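Local coordinates for protein glutathione transferase (Lolium rigidum, PDB 6ZB6) that probably conjugates glutathione to xenobiotics such as herbicides, as a phi class detoxification enzyme linked to herbicide resistance, at residues His107-Ala112 with Lys145-Tyr150. Numbering follows the deposited sequence.
With NA (sodium ion), chain J.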
loop_
_atom_site.group_PDB
_atom_site.type_symbol
_atom_site.label_atom_id
_atom_site.label_comp_id
_atom_site.label_asym_id
_atom_site.label_seq_id
_atom_site.Cartn_x
_atom_site.Cartn_y
_atom_site.Cartn_z
ATOM N N HIS A 107 -11.796 2.181 0.286
ATOM C CA HIS A 107 -13.131 1.723 0.632
ATOM C C HIS A 107 -13.806 0.817 -0.382
ATOM O O HIS A 107 -14.894 0.300 -0.083
ATOM C CB HIS A 107 -14.043 2.929 0.896
ATOM C CG HIS A 107 -13.548 3.775 2.014
ATOM N ND1 HIS A 107 -13.523 3.331 3.318
ATOM C CD2 HIS A 107 -12.980 5.005 2.020
ATOM C CE1 HIS A 107 -13.002 4.272 4.088
ATOM N NE2 HIS A 107 -12.661 5.296 3.324
ATOM N N THR A 108 -13.217 0.607 -1.553
ATOM C CA THR A 108 -13.855 -0.265 -2.531
ATOM C C THR A 108 -12.887 -1.349 -2.994
ATOM O O THR A 108 -13.195 -2.541 -2.887
ATOM C CB THR A 108 -14.371 0.557 -3.713
ATOM O OG1 THR A 108 -15.478 1.358 -3.284
ATOM C CG2 THR A 108 -14.825 -0.349 -4.847
ATOM N N TYR A 109 -11.704 -0.951 -3.468
ATOM C CA TYR A 109 -10.754 -1.922 -4.012
ATOM C C TYR A 109 -10.092 -2.721 -2.899
ATOM O O TYR A 109 -10.094 -3.951 -2.929
ATOM C CB TYR A 109 -9.715 -1.200 -4.872
ATOM C CG TYR A 109 -8.545 -2.023 -5.401
ATOM C CD1 TYR A 109 -7.436 -2.285 -4.611
ATOM C CD2 TYR A 109 -8.545 -2.502 -6.708
ATOM C CE1 TYR A 109 -6.346 -3.018 -5.105
ATOM C CE2 TYR A 109 -7.469 -3.232 -7.210
ATOM C CZ TYR A 109 -6.382 -3.483 -6.409
ATOM O OH TYR A 109 -5.322 -4.200 -6.894
ATOM N N ASN A 110 -9.531 -2.044 -1.896
ATOM C CA ASN A 110 -8.827 -2.831 -0.893
ATOM C C ASN A 110 -9.770 -3.710 -0.074
ATOM O O ASN A 110 -9.382 -4.827 0.281
ATOM C CB ASN A 110 -7.993 -1.954 0.048
ATOM C CG ASN A 110 -6.865 -2.741 0.682
ATOM O OD1 ASN A 110 -6.048 -3.356 -0.024
ATOM N ND2 ASN A 110 -6.843 -2.784 2.000
ATOM N N PRO A 111 -10.996 -3.278 0.256
ATOM C CA PRO A 111 -11.913 -4.205 0.945
ATOM C C PRO A 111 -12.264 -5.439 0.130
ATOM O O PRO A 111 -12.612 -6.473 0.713
ATOM C CB PRO A 111 -13.145 -3.335 1.223
ATOM C CG PRO A 111 -12.556 -1.981 1.432
ATOM C CD PRO A 111 -11.479 -1.882 0.370
ATOM N N ALA A 112 -12.172 -5.378 -1.192
ATOM C CA ALA A 112 -12.422 -6.572 -1.989
ATOM C C ALA A 112 -11.188 -7.453 -2.127
ATOM O O ALA A 112 -11.311 -8.687 -2.160
ATOM C CB ALA A 112 -12.936 -6.176 -3.374
ATOM N N LYS A 145 -15.691 -7.591 -10.064
ATOM C CA LYS A 145 -16.549 -6.468 -10.434
ATOM C C LYS A 145 -15.797 -5.149 -10.323
ATOM O O LYS A 145 -15.909 -4.286 -11.201
ATOM C CB LYS A 145 -17.808 -6.444 -9.565
ATOM C CG LYS A 145 -18.774 -7.602 -9.812
ATOM C CD LYS A 145 -19.051 -7.812 -11.296
ATOM C CE LYS A 145 -19.819 -9.116 -11.548
ATOM N NZ LYS A 145 -19.457 -9.767 -12.852
ATOM N N VAL A 146 -15.022 -4.979 -9.254
ATOM C CA VAL A 146 -14.163 -3.800 -9.127
ATOM C C VAL A 146 -13.210 -3.713 -10.316
ATOM O O VAL A 146 -13.038 -2.651 -10.928
ATOM C CB VAL A 146 -13.390 -3.847 -7.793
ATOM C CG1 VAL A 146 -12.359 -2.707 -7.717
ATOM C CG2 VAL A 146 -14.346 -3.789 -6.622
ATOM N N LEU A 147 -12.577 -4.834 -10.664
ATOM C CA LEU A 147 -11.573 -4.791 -11.720
ATOM C C LEU A 147 -12.191 -4.436 -13.067
ATOM O O LEU A 147 -11.547 -3.761 -13.874
ATOM C CB LEU A 147 -10.822 -6.127 -11.793
ATOM C CG LEU A 147 -9.853 -6.367 -10.618
ATOM C CD1 LEU A 147 -9.153 -7.733 -10.788
ATOM C CD2 LEU A 147 -8.832 -5.253 -10.523
ATOM N N GLU A 148 -13.437 -4.849 -13.318
ATOM C CA GLU A 148 -14.128 -4.408 -14.526
ATOM C C GLU A 148 -14.210 -2.886 -14.605
ATOM O O GLU A 148 -14.063 -2.310 -15.690
ATOM C CB GLU A 148 -15.525 -5.025 -14.585
ATOM C CG GLU A 148 -15.479 -6.541 -14.905
ATOM C CD GLU A 148 -16.829 -7.232 -14.787
ATOM O OE1 GLU A 148 -17.860 -6.537 -14.652
ATOM O OE2 GLU A 148 -16.854 -8.484 -14.817
ATOM N N VAL A 149 -14.449 -2.217 -13.471
ATOM C CA VAL A 149 -14.472 -0.756 -13.467
ATOM C C VAL A 149 -13.073 -0.196 -13.698
ATOM O O VAL A 149 -12.890 0.757 -14.469
ATOM C CB VAL A 149 -15.074 -0.234 -12.149
ATOM C CG1 VAL A 149 -14.981 1.288 -12.087
ATOM C CG2 VAL A 149 -16.519 -0.712 -11.993
ATOM N N TYR A 150 -12.061 -0.771 -13.037
ATOM C CA TYR A 150 -10.692 -0.304 -13.246
ATOM C C TYR A 150 -10.275 -0.483 -14.696
ATOM O O TYR A 150 -9.598 0.376 -15.275
ATOM C CB TYR A 150 -9.726 -1.059 -12.327
ATOM C CG TYR A 150 -9.574 -0.474 -10.925
ATOM C CD1 TYR A 150 -10.683 -0.270 -10.105
ATOM C CD2 TYR A 150 -8.322 -0.165 -10.417
ATOM C CE1 TYR A 150 -10.543 0.245 -8.822
ATOM C CE2 TYR A 150 -8.172 0.358 -9.128
ATOM C CZ TYR A 150 -9.284 0.549 -8.337
ATOM O OH TYR A 150 -9.130 1.079 -7.073
HETATM NA NA NA J . -17.824 -0.234 -3.162
HETATM O O HOH W 1 -17.891 -1.233 -0.653
#
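The forked side chain of V146 fits against T108, Y109 and A112 on the surface of helix 92-127. V146 CG1 lies oblique to the Y109 ring, 4.0 Å from Y109 CD2. On the other branch, V146 CG2 meets T108 CG2 at 3.9 Å and A112 CB at 4.3 Å, alanine being small enough to sit beneath it. A beta-branched valine suits the spot because its short fork touches all three neighbours. T108 divides its labour: chi1 of -69° puts OG1 beside the backbone N and CG2 anti to it, the methyl meeting V146 while OG1 binds a sodium ion.

Deeper in, the side chains of Y109 and Y150 cross at about a right angle, their ring planes 30° apart and slid to slight overlap. The tip of Y150 reaches the base of Y109, Y150 OH lying 3.2 Å from Y109 CB, and Y109 CD2 sits over one face of the Y150 ring. L147 CD2 lies at the Y109 ring edge, 4.1 Å from Y109 CE2. Tyrosine suits both places: flat rings pack while the buried hydroxyls bond to T176 (Y109) and H172 (Y150). Segments 107-112 and 145-150, their axes 10.3 Å apart, thus join helices 92-127 and 133-156 within the all-helical C-terminal domain of the glutathione transferase fold.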